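D-3-phosphoglycerate dehydrogenase oxidoreductase protein (Ralstonia solanacearum, PDB 3GG9) probably catalyses the NAD-dependent oxidation of D-3-phosphoglycerate, as a member of the D-isomer specific 2-hydroxyacid dehydrogenase family. Local coordinates at the interface of chains A and B. Coordinates in Å, arbitrary orientation; residue numbers count along the deposited sequence, not the author numbering. Chains: chain A/B, d-3-phosphoglycerate dehydrogenase oxidoreductase protein.

Contact 1: the interface of chains A and B. Residues chain A 133, 138; chain B 278, 281-283, 290, 297-299.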
# COMPACT_ATOMS: atom_id res chain seq x y z
N LEU A 133 8.52 5.94 12.37
CA LEU A 133 7.69 6.90 13.07
C LEU A 133 7.26 6.38 14.44
O LEU A 133 7.19 7.15 15.40
CB LEU A 133 6.47 7.27 12.23
CG LEU A 133 5.56 8.37 12.79
CD1 LEU A 133 6.37 9.65 13.05
CD2 LEU A 133 4.37 8.64 11.85
N TRP A 138 10.86 11.06 12.69
CA TRP A 138 9.92 11.71 11.80
C TRP A 138 10.42 11.72 10.38
O TRP A 138 11.53 12.21 10.11
CB TRP A 138 9.63 13.14 12.26
CG TRP A 138 8.71 13.90 11.34
CD1 TRP A 138 9.06 14.81 10.39
CD2 TRP A 138 7.27 13.82 11.31
NE1 TRP A 138 7.93 15.28 9.74
CE2 TRP A 138 6.83 14.68 10.29
CE3 TRP A 138 6.33 13.07 12.02
CZ2 TRP A 138 5.47 14.85 9.98
CZ3 TRP A 138 4.97 13.23 11.70
CH2 TRP A 138 4.57 14.12 10.69
N PHE B 278 -1.12 15.65 10.80
CA PHE B 278 -1.27 15.79 12.24
C PHE B 278 -1.31 17.27 12.64
O PHE B 278 -0.80 18.12 11.92
CB PHE B 278 -0.15 15.04 12.99
CG PHE B 278 -0.02 13.60 12.57
CD1 PHE B 278 -0.84 12.62 13.12
CD2 PHE B 278 0.89 13.23 11.57
CE1 PHE B 278 -0.74 11.30 12.70
CE2 PHE B 278 0.98 11.91 11.14
CZ PHE B 278 0.17 10.95 11.70
N GLU B 281 3.30 18.89 13.81
CA GLU B 281 4.32 18.08 13.16
C GLU B 281 5.68 18.71 13.35
O GLU B 281 5.78 19.94 13.28
CB GLU B 281 4.02 17.92 11.67
CG GLU B 281 2.75 17.13 11.39
CD GLU B 281 2.30 17.21 9.93
OE1 GLU B 281 3.07 17.73 9.10
OE2 GLU B 281 1.18 16.75 9.63
N PRO B 282 6.73 17.90 13.58
CA PRO B 282 6.78 16.46 13.84
C PRO B 282 6.01 16.04 15.09
O PRO B 282 5.82 16.87 15.98
CB PRO B 282 8.27 16.20 14.06
CG PRO B 282 8.95 17.26 13.33
CD PRO B 282 8.09 18.47 13.55
N ILE B 283 5.56 14.80 15.13
CA ILE B 283 4.89 14.29 16.34
C ILE B 283 5.87 13.62 17.29
O ILE B 283 7.02 13.35 16.92
CB ILE B 283 3.72 13.30 16.04
CG1 ILE B 283 4.15 12.18 15.10
CG2 ILE B 283 2.50 14.05 15.52
CD1 ILE B 283 3.10 11.11 14.87
N LEU B 290 -0.72 7.21 17.21
CA LEU B 290 0.44 6.40 16.88
C LEU B 290 0.53 5.09 17.67
O LEU B 290 1.08 4.10 17.19
CB LEU B 290 1.69 7.26 17.12
CG LEU B 290 3.01 6.84 16.53
CD1 LEU B 290 2.88 6.76 15.01
CD2 LEU B 290 4.07 7.86 16.94
N CYS B 297 -0.25 5.40 10.67
CA CYS B 297 0.23 6.78 10.63
C CYS B 297 1.51 6.92 9.81
O CYS B 297 2.52 6.30 10.14
CB CYS B 297 0.50 7.30 12.05
SG CYS B 297 -0.94 7.36 13.13
N THR B 298 1.45 7.75 8.77
CA THR B 298 2.63 8.10 7.98
C THR B 298 2.99 9.56 8.28
O THR B 298 2.10 10.36 8.55
CB THR B 298 2.39 7.94 6.47
OG1 THR B 298 1.16 8.58 6.13
CG2 THR B 298 2.30 6.47 6.14
N PRO B 299 4.29 9.89 8.24
CA PRO B 299 4.78 11.21 8.62
C PRO B 299 4.69 12.29 7.52
O PRO B 299 5.70 12.82 7.06
CB PRO B 299 6.24 10.92 9.05
CG PRO B 299 6.64 9.80 8.16
CD PRO B 299 5.39 8.99 7.84

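Contact 2: the interface of chains A and B. Residues chain A 110, 113-114, 117, 301-305; chain B 124, 157.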
# COMPACT_ATOMS: atom_id res chain seq x y z
N ALA A 110 -8.36 -10.98 -5.16
CA ALA A 110 -7.58 -10.77 -3.90
C ALA A 110 -6.07 -10.76 -4.08
O ALA A 110 -5.41 -9.86 -3.55
CB ALA A 110 -7.98 -11.76 -2.81
N GLU A 113 -5.13 -7.47 -6.11
CA GLU A 113 -5.17 -6.26 -5.30
C GLU A 113 -3.99 -6.26 -4.35
O GLU A 113 -3.40 -5.23 -4.07
CB GLU A 113 -6.45 -6.17 -4.52
CG GLU A 113 -7.63 -5.90 -5.47
CD GLU A 113 -8.87 -5.43 -4.77
OE1 GLU A 113 -8.83 -5.27 -3.55
OE2 GLU A 113 -9.91 -5.21 -5.45
N LEU A 114 -3.68 -7.43 -3.87
CA LEU A 114 -2.54 -7.56 -2.93
C LEU A 114 -1.23 -7.19 -3.62
O LEU A 114 -0.38 -6.50 -3.02
CB LEU A 114 -2.49 -8.96 -2.37
CG LEU A 114 -1.54 -9.18 -1.18
CD1 LEU A 114 -0.10 -9.56 -1.62
CD2 LEU A 114 -1.53 -7.96 -0.21
N ALA A 117 -1.12 -3.47 -3.76
CA ALA A 117 -0.93 -2.92 -2.43
C ALA A 117 0.57 -2.92 -2.13
O ALA A 117 1.09 -1.96 -1.58
CB ALA A 117 -1.70 -3.78 -1.39
N ILE A 301 -0.05 -13.50 2.03
CA ILE A 301 -1.43 -12.99 2.28
C ILE A 301 -2.22 -12.66 1.01
O ILE A 301 -3.37 -12.17 1.08
CB ILE A 301 -1.41 -11.77 3.22
CG1 ILE A 301 -0.45 -10.67 2.68
CG2 ILE A 301 -1.05 -12.25 4.64
CD1 ILE A 301 -0.37 -9.39 3.54
N GLY A 302 -1.63 -12.94 -0.15
CA GLY A 302 -2.36 -12.79 -1.44
C GLY A 302 -3.83 -13.22 -1.41
O GLY A 302 -4.68 -12.45 -1.80
N TYR A 303 -4.12 -14.42 -0.90
CA TYR A 303 -5.50 -14.95 -0.89
C TYR A 303 -6.17 -14.84 0.48
O TYR A 303 -7.34 -15.22 0.63
CB TYR A 303 -5.54 -16.42 -1.36
CG TYR A 303 -5.04 -16.58 -2.77
CD1 TYR A 303 -5.93 -16.54 -3.84
CD2 TYR A 303 -3.69 -16.74 -3.04
CE1 TYR A 303 -5.48 -16.67 -5.12
CE2 TYR A 303 -3.22 -16.87 -4.33
CZ TYR A 303 -4.11 -16.82 -5.37
OH TYR A 303 -3.63 -16.93 -6.64
N VAL A 304 -5.43 -14.34 1.48
CA VAL A 304 -5.97 -14.16 2.85
C VAL A 304 -6.80 -12.87 2.91
O VAL A 304 -6.29 -11.78 3.13
CB VAL A 304 -4.86 -14.23 3.95
CG1 VAL A 304 -5.46 -14.24 5.35
CG2 VAL A 304 -4.07 -15.50 3.76
N GLU A 305 -8.09 -13.01 2.64
CA GLU A 305 -8.95 -11.86 2.50
C GLU A 305 -10.36 -12.39 2.76
O GLU A 305 -10.68 -13.50 2.36
CB GLU A 305 -8.79 -11.25 1.10
CG GLU A 305 -9.61 -10.01 0.81
CD GLU A 305 -11.04 -10.30 0.37
OE1 GLU A 305 -11.23 -11.17 -0.51
OE2 GLU A 305 -11.97 -9.64 0.89
N ARG B 124 -5.34 -4.06 3.45
CA ARG B 124 -4.69 -5.35 3.53
C ARG B 124 -3.79 -5.53 4.75
O ARG B 124 -3.05 -6.53 4.81
CB ARG B 124 -3.91 -5.62 2.26
CG ARG B 124 -4.83 -5.81 1.03
CD ARG B 124 -5.88 -6.93 1.27
NE ARG B 124 -5.31 -8.27 1.08
CZ ARG B 124 -5.41 -8.97 -0.05
NH1 ARG B 124 -6.06 -8.48 -1.11
NH2 ARG B 124 -4.84 -10.13 -0.13
N VAL B 157 -11.02 -6.98 0.19
CA VAL B 157 -10.93 -6.47 -1.19
C VAL B 157 -11.67 -5.15 -1.36
O VAL B 157 -12.60 -4.82 -0.62
CB VAL B 157 -11.36 -7.45 -2.34
CG1 VAL B 157 -10.27 -8.50 -2.64
CG2 VAL B 157 -12.73 -8.06 -2.07
O HOH W 1 -7.53 -5.78 -1.45

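Contact 1: the interface of chains A and B
The indole of A:Trp138 slots between B:Pro282 and B:Pro299 in an apolar patch between two copies of a D-isomer specific 2-hydroxyacid dehydrogenase, the residues on both sides falling within the family's NAD-binding sequence region. CH-pi contacts hold the indole on both faces. On one, B:Pro299 CB stands over the six-membered ring, 3.6 Å from its centroid and thus off-centre on the indole as a whole. On the other, B:Pro282 CA lies over the same ring while its CB covers the five-membered ring; B:Pro282 follows a cis peptide bond, which probably helps to present this side of the proline to the indole. The tryptophan reaches the slot with CG anti to its backbone N (chi1 177°), and its far rim meets B:Phe278 CD2 edge-on, in plane.

Aliphatic packing adds to this. B:Glu281 lays its methylene CG 3.6 Å from A:Trp138 CH2, and its extended chain carries the carboxylate past the ring to B:Phe278 of its own chain, where OE2 accepts a hydrogen bond from B:Phe278 N (2.8 Å) through its anti lone pair; this bond probably steadies the chain beside the ring. B:Ile283 CG1 touches A:Trp138 CZ3 at 3.6 Å and also faces A:Leu133 CD1. At the end of helix 126-134, A:Leu133 points its other methyl, CD2, at the backbone of B:Cys297, 3.4 Å from the carbonyl O, while its CG rests 3.8 Å from B:Leu290 CD1.

Contact 2: the interface of chains A and B
B:Arg124 pushes its guanidinium between helix 109-123 of chain A and the loop formed by A:Ile301 to A:Glu305, at the interface of two copies of the dehydrogenase in the deposited assembly. Its chain is bent at chi2 and chi3 (-55° and -80°), which turns the terminal group toward backbone carbonyls of the partner. NH2 donates to two of them, A:Ile301 O at 2.8 Å and A:Gly302 O at 2.9 Å. Both acceptors lie close to the guanidinium plane, but they receive the donor differently: it is tilted from the carbonyl plane of A:Ile301 and stands well above that of A:Gly302. NH1 reaches A:Ala110 O at 2.9 Å, with that oxygen somewhat out of the guanidinium plane. Bonds from both terminal nitrogens thus restrict rotation of the flat group, and the carbonyl dipoles may help to offset its likely positive charge.

A:Leu114 crosses the arginine at about a right angle, bringing CD2 over one guanidinium face, while A:Glu305 CB lies over the opposite face. B:Arg124 NH1 also meets the oxygen of water 1 at 3.1 Å. That water in turn contacts the carboxylate OE1 of A:Glu113; the two side chains, probably of opposite charge, are linked through water, with A:Glu113 OE1 and B:Arg124 NH1 4.9 Å apart.

B:Val157 crosses both A:Glu113 and A:Glu305 nearly perpendicularly. Its backbone N donates to A:Glu305 OE2 at 2.9 Å, approaching from above the carboxylate plane. The glutamate starts with CG anti to its backbone N (chi1 -179°) and bends at chi2, placing its carboxylate against the valine. There B:Val157 CG1 packs 3.6 Å from A:Glu305 CD and also approaches A:Ala110 CA. If this dimer is the biological one, the site would give it a directional polar connection, tying the helix and loop of one chain to an arginine and a valine of the other.

The C-alpha centres of contact 1 and contact 2 are about 27 Å apart, and the two share no residue. They draw on successive helices, 109-123 of chain A in contact 2 and the end of 126-134 in contact 1, while B:Arg124 follows the first of them in chain B. The loop after strand 295-297 also recurs, with B:Pro299 in contact 1 and A:Ile301 to A:Glu305 in contact 2. Two-fold symmetry repeats each contact with the chains exchanged, so apolar and polar patches together join the two subunits, consistent with a dimer, although the structure alone does not establish its state in solution.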